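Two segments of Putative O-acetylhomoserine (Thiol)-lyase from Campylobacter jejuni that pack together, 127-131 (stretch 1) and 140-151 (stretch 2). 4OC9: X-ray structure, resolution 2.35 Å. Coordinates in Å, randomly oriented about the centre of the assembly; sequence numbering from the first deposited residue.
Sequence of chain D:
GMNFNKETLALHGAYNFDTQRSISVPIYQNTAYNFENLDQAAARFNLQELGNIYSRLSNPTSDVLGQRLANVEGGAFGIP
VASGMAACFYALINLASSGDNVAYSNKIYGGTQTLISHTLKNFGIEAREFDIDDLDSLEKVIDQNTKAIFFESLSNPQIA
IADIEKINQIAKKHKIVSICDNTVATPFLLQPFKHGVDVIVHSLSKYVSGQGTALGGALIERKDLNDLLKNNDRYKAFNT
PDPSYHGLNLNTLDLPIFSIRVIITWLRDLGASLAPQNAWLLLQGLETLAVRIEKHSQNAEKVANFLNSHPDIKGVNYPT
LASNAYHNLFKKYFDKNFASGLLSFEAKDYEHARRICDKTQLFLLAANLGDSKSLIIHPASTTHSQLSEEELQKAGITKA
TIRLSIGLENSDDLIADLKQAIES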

ATOM      1  N   ALA D 127      31.879 -12.692 -20.321  1.00 22.81           N
ATOM      2  CA  ALA D 127      31.884 -11.237 -20.274  1.00 23.83           C
ATOM      3  C   ALA D 127      33.242 -10.695 -20.731  1.00 25.34           C
ATOM      4  O   ALA D 127      34.285 -11.206 -20.324  1.00 26.47           O
ATOM      5  CB  ALA D 127      31.581 -10.740 -18.879  1.00 22.93           C
ATOM      6  N   ARG D 128      33.205  -9.668 -21.580  1.00 26.05           N
ATOM      7  CA  ARG D 128      34.409  -9.025 -22.115  1.00 29.53           C
ATOM      8  C   ARG D 128      34.369  -7.517 -21.898  1.00 26.15           C
ATOM      9  O   ARG D 128      33.633  -6.813 -22.562  1.00 22.88           O
ATOM     10  CB  ARG D 128      34.571  -9.318 -23.616  1.00 31.74           C
ATOM     11  CG  ARG D 128      34.708 -10.800 -23.934  1.00 34.20           C
ATOM     12  CD  ARG D 128      34.819 -11.038 -25.425  1.00 36.90           C
ATOM     13  NE  ARG D 128      34.871 -12.467 -25.740  1.00 40.96           N
ATOM     14  CZ  ARG D 128      34.910 -12.957 -26.974  1.00 41.72           C
ATOM     15  NH1 ARG D 128      34.898 -12.139 -28.027  1.00 46.56           N
ATOM     16  NH2 ARG D 128      34.946 -14.263 -27.160  1.00 41.56           N
ATOM     17  N   GLU D 129      35.207  -7.064 -20.975  1.00 25.03           N
ATOM     18  CA  GLU D 129      35.354  -5.681 -20.616  1.00 23.91           C
ATOM     19  C   GLU D 129      35.932  -4.808 -21.741  1.00 24.19           C
ATOM     20  O   GLU D 129      36.662  -5.290 -22.614  1.00 23.89           O
ATOM     21  CB  GLU D 129      36.351  -5.595 -19.467  1.00 27.77           C
ATOM     22  CG  GLU D 129      36.554  -4.217 -18.851  1.00 35.16           C
ATOM     23  CD  GLU D 129      37.717  -4.188 -17.860  1.00 39.40           C
ATOM     24  OE1 GLU D 129      37.825  -3.274 -16.996  1.00 48.31           O
ATOM     25  OE2 GLU D 129      38.546  -5.104 -17.941  1.00 45.01           O
ATOM     26  N   PHE D 130      35.554  -3.528 -21.762  1.00 22.66           N
ATOM     27  CA  PHE D 130      36.097  -2.607 -22.773  1.00 22.10           C
ATOM     28  C   PHE D 130      36.134  -1.258 -22.082  1.00 23.18           C
ATOM     29  O   PHE D 130      35.423  -1.034 -21.092  1.00 23.17           O
ATOM     30  CB  PHE D 130      35.340  -2.554 -24.115  1.00 20.74           C
ATOM     31  CG  PHE D 130      34.006  -1.854 -24.061  1.00 20.83           C
ATOM     32  CD1 PHE D 130      32.855  -2.542 -23.766  1.00 20.42           C
ATOM     33  CD2 PHE D 130      33.917  -0.493 -24.364  1.00 19.48           C
ATOM     34  CE1 PHE D 130      31.639  -1.891 -23.748  1.00 21.95           C
ATOM     35  CE2 PHE D 130      32.706   0.160 -24.365  1.00 19.27           C
ATOM     36  CZ  PHE D 130      31.561  -0.539 -24.042  1.00 22.08           C
ATOM     37  N   ASP D 131      36.984  -0.379 -22.596  1.00 22.35           N
ATOM     38  CA  ASP D 131      37.156   0.943 -22.048  1.00 26.27           C
ATOM     39  C   ASP D 131      36.319   1.962 -22.851  1.00 26.65           C
ATOM     40  O   ASP D 131      36.568   2.160 -24.054  1.00 23.25           O
ATOM     41  CB  ASP D 131      38.652   1.289 -22.105  1.00 26.13           C
ATOM     42  CG  ASP D 131      38.997   2.654 -21.484  1.00 27.80           C
ATOM     43  OD1 ASP D 131      38.132   3.370 -20.909  1.00 22.33           O
ATOM     44  OD2 ASP D 131      40.191   3.006 -21.576  1.00 32.50           O
ATOM     45  N   LYS D 140      38.012  -4.691 -30.676  1.00 30.42           N
ATOM     46  CA  LYS D 140      38.889  -5.780 -30.292  1.00 34.92           C
ATOM     47  C   LYS D 140      38.232  -6.998 -29.643  1.00 30.60           C
ATOM     48  O   LYS D 140      38.570  -8.121 -29.980  1.00 24.29           O
ATOM     49  CB  LYS D 140      39.931  -5.216 -29.334  1.00 43.75           C
ATOM     50  CG  LYS D 140      40.959  -6.220 -28.818  1.00 50.83           C
ATOM     51  CD  LYS D 140      41.979  -5.550 -27.908  1.00 58.00           C
ATOM     52  CE  LYS D 140      43.028  -6.543 -27.432  1.00 62.01           C
ATOM     53  NZ  LYS D 140      44.055  -5.893 -26.569  1.00 57.78           N
ATOM     54  N   VAL D 141      37.305  -6.778 -28.713  1.00 29.12           N
ATOM     55  CA  VAL D 141      36.649  -7.898 -28.038  1.00 27.12           C
ATOM     56  C   VAL D 141      35.425  -8.458 -28.758  1.00 27.91           C
ATOM     57  O   VAL D 141      34.869  -9.480 -28.334  1.00 31.71           O
ATOM     58  CB  VAL D 141      36.293  -7.565 -26.579  1.00 31.62           C
ATOM     59  CG1 VAL D 141      37.570  -7.315 -25.776  1.00 30.76           C
ATOM     60  CG2 VAL D 141      35.310  -6.390 -26.488  1.00 29.29           C
ATOM     61  N   ILE D 142      35.026  -7.845 -29.868  1.00 25.28           N
ATOM     62  CA  ILE D 142      33.863  -8.320 -30.625  1.00 24.37           C
ATOM     63  C   ILE D 142      34.118  -9.490 -31.561  1.00 25.99           C
ATOM     64  O   ILE D 142      35.143  -9.527 -32.259  1.00 31.24           O
ATOM     65  CB  ILE D 142      33.274  -7.184 -31.471  1.00 24.74           C
ATOM     66  CG1 ILE D 142      32.708  -6.094 -30.541  1.00 25.42           C
ATOM     67  CG2 ILE D 142      32.161  -7.696 -32.368  1.00 24.34           C
ATOM     68  CD1 ILE D 142      32.120  -4.895 -31.247  1.00 25.92           C
ATOM     69  N   ASP D 143      33.203 -10.457 -31.547  1.00 27.52           N
ATOM     70  CA  ASP D 143      33.280 -11.631 -32.440  1.00 29.82           C
ATOM     71  C   ASP D 143      31.826 -11.944 -32.861  1.00 31.95           C
ATOM     72  O   ASP D 143      30.907 -11.191 -32.508  1.00 38.67           O
ATOM     73  CB  ASP D 143      34.061 -12.821 -31.868  1.00 28.31           C
ATOM     74  CG  ASP D 143      33.374 -13.491 -30.726  1.00 34.29           C
ATOM     75  OD1 ASP D 143      32.126 -13.441 -30.650  1.00 37.31           O
ATOM     76  OD2 ASP D 143      34.074 -14.182 -29.957  1.00 39.17           O
ATOM     77  N   GLN D 144      31.581 -13.044 -33.552  1.00 26.83           N
ATOM     78  CA  GLN D 144      30.227 -13.333 -34.014  1.00 28.49           C
ATOM     79  C   GLN D 144      29.314 -13.849 -32.913  1.00 25.20           C
ATOM     80  O   GLN D 144      28.101 -14.040 -33.140  1.00 21.30           O
ATOM     81  CB  GLN D 144      30.267 -14.372 -35.133  1.00 36.35           C
ATOM     82  CG  GLN D 144      28.947 -14.467 -35.956  1.00 44.11           C
ATOM     83  CD  GLN D 144      28.724 -13.254 -36.858  1.00 46.51           C
ATOM     84  OE1 GLN D 144      29.637 -12.466 -37.063  1.00 37.45           O
ATOM     85  NE2 GLN D 144      27.539 -13.157 -37.476  1.00 54.27           N
ATOM     86  N   ASN D 145      29.906 -14.121 -31.751  1.00 23.13           N
ATOM     87  CA  ASN D 145      29.175 -14.613 -30.578  1.00 23.29           C
ATOM     88  C   ASN D 145      28.805 -13.498 -29.582  1.00 23.47           C
ATOM     89  O   ASN D 145      28.103 -13.743 -28.593  1.00 26.99           O
ATOM     90  CB  ASN D 145      29.971 -15.692 -29.867  1.00 22.65           C
ATOM     91  CG  ASN D 145      30.141 -16.933 -30.711  1.00 25.93           C
ATOM     92  OD1 ASN D 145      29.249 -17.312 -31.491  1.00 25.55           O
ATOM     93  ND2 ASN D 145      31.271 -17.603 -30.527  1.00 25.72           N
ATOM     94  N   THR D 146      29.288 -12.291 -29.855  1.00 22.25           N
ATOM     95  CA  THR D 146      29.017 -11.131 -29.029  1.00 20.18           C
ATOM     96  C   THR D 146      27.576 -10.734 -29.296  1.00 19.66           C
ATOM     97  O   THR D 146      27.222 -10.309 -30.409  1.00 18.36           O
ATOM     98  CB  THR D 146      29.958  -9.965 -29.355  1.00 19.73           C
ATOM     99  OG1 THR D 146      31.319 -10.363 -29.137  1.00 19.85           O
ATOM    100  CG2 THR D 146      29.624  -8.752 -28.459  1.00 20.30           C
ATOM    101  N   LYS D 147      26.742 -10.825 -28.267  1.00 20.13           N
ATOM    102  CA  LYS D 147      25.310 -10.489 -28.427  1.00 23.08           C
ATOM    103  C   LYS D 147      24.828  -9.130 -27.887  1.00 23.03           C
ATOM    104  O   LYS D 147      23.703  -8.713 -28.170  1.00 21.80           O
ATOM    105  CB  LYS D 147      24.496 -11.568 -27.742  1.00 22.65           C
ATOM    106  CG  LYS D 147      24.874 -12.958 -28.179  1.00 23.39           C
ATOM    107  CD  LYS D 147      24.810 -13.132 -29.681  1.00 27.21           C
ATOM    108  CE  LYS D 147      25.016 -14.592 -30.035  1.00 33.03           C
ATOM    109  NZ  LYS D 147      25.095 -14.722 -31.502  1.00 37.09           N
ATOM    110  N   ALA D 148      25.660  -8.460 -27.091  1.00 22.20           N
ATOM    111  CA  ALA D 148      25.270  -7.166 -26.542  1.00 20.96           C
ATOM    112  C   ALA D 148      26.468  -6.314 -26.136  1.00 20.32           C
ATOM    113  O   ALA D 148      27.545  -6.829 -25.802  1.00 20.17           O
ATOM    114  CB  ALA D 148      24.344  -7.353 -25.351  1.00 21.87           C
ATOM    115  N   ILE D 149      26.257  -5.007 -26.224  1.00 20.11           N
ATOM    116  CA  ILE D 149      27.246  -3.978 -25.871  1.00 19.81           C
ATOM    117  C   ILE D 149      26.552  -3.158 -24.771  1.00 21.15           C
ATOM    118  O   ILE D 149      25.568  -2.457 -25.043  1.00 18.06           O
ATOM    119  CB  ILE D 149      27.632  -3.129 -27.066  1.00 19.47           C
ATOM    120  CG1 ILE D 149      28.354  -4.019 -28.103  1.00 20.41           C
ATOM    121  CG2 ILE D 149      28.539  -2.018 -26.599  1.00 20.03           C
ATOM    122  CD1 ILE D 149      28.709  -3.337 -29.409  1.00 21.12           C
ATOM    123  N   PHE D 150      27.055  -3.306 -23.538  1.00 19.57           N
ATOM    124  CA  PHE D 150      26.477  -2.664 -22.380  1.00 20.02           C
ATOM    125  C   PHE D 150      27.295  -1.560 -21.782  1.00 20.89           C
ATOM    126  O   PHE D 150      28.493  -1.719 -21.576  1.00 21.06           O
ATOM    127  CB  PHE D 150      26.265  -3.714 -21.296  1.00 20.98           C
ATOM    128  CG  PHE D 150      25.500  -3.206 -20.104  1.00 20.53           C
ATOM    129  CD1 PHE D 150      26.150  -2.580 -19.056  1.00 20.90           C
ATOM    130  CD2 PHE D 150      24.125  -3.370 -20.033  1.00 20.55           C
ATOM    131  CE1 PHE D 150      25.442  -2.098 -17.979  1.00 18.39           C
ATOM    132  CE2 PHE D 150      23.415  -2.887 -18.947  1.00 19.57           C
ATOM    133  CZ  PHE D 150      24.078  -2.246 -17.924  1.00 17.49           C
ATOM    134  N   PHE D 151      26.624  -0.446 -21.492  1.00 17.13           N
ATOM    135  CA  PHE D 151      27.288   0.706 -20.903  1.00 16.97           C
ATOM    136  C   PHE D 151      26.279   1.634 -20.239  1.00 16.80           C
ATOM    137  O   PHE D 151      25.061   1.486 -20.418  1.00 16.96           O
ATOM    138  CB  PHE D 151      28.008   1.512 -21.974  1.00 16.47           C
ATOM    139  CG  PHE D 151      27.084   2.166 -22.949  1.00 15.03           C
ATOM    140  CD1 PHE D 151      26.588   1.467 -24.019  1.00 15.67           C
ATOM    141  CD2 PHE D 151      26.761   3.490 -22.828  1.00 15.81           C
ATOM    142  CE1 PHE D 151      25.767   2.082 -24.947  1.00 17.05           C
ATOM    143  CE2 PHE D 151      25.930   4.117 -23.748  1.00 16.23           C
ATOM    144  CZ  PHE D 151      25.424   3.407 -24.809  1.00 15.06           C
TER

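The polar part of this contact centres on the guanidinium of Arg128. Its side chain leaves the strand toward stretch 2 and is nearly fully extended, with chi1 m and chi2 and chi3 both t. This reach carries the charged group past Val141 to the loop that follows. Arg128 NH1 donates a hydrogen bond to the backbone oxygen Val141 O at 2.7 Å, with an N-H...acceptor angle of 157°. Arg128 also forms a salt bridge with Asp143. Both Arg128 NH1 and Arg128 NH2 lie 2.9 Å from Asp143 OD2, so a single carboxylate oxygen receives two hydrogen bonds. The one from NH1 is weak. Val141 O and Asp143 OD2 both sit at the edge of the guanidinium, near its plane, where its N-H groups point.

Hydrogen bonds within stretch 2 hold the acceptor loop in shape. Asp143 to Thr146 is a type I beta turn, closed by Thr146 N to Asp143 O at 3.3 Å. Asp143 N donates to Thr146 OG1 at 3.1 Å, and Asn145 N donates to Asp143 OD1 at 2.6 Å. The two carboxylate oxygens of Asp143 therefore have different partners here: OD1 bonds within the turn, while OD2 faces Arg128.

The apolar contacts are looser. Arg128 CB and Val141 CB are 3.8 Å apart, so the base of the arginine packs on the valine while its tip bonds the valine carbonyl. Val141 CG1 also approaches the backbone at Glu129 O, at 3.9 Å. The Glu129 side chain itself points away.

Phe130, two residues after Arg128, again points toward stretch 2. Its buried ring meets the strand beyond the turn. Phe130 CE1 lies 4.2 Å from Ile149 CG2 and 3.8 Å from Phe150 O.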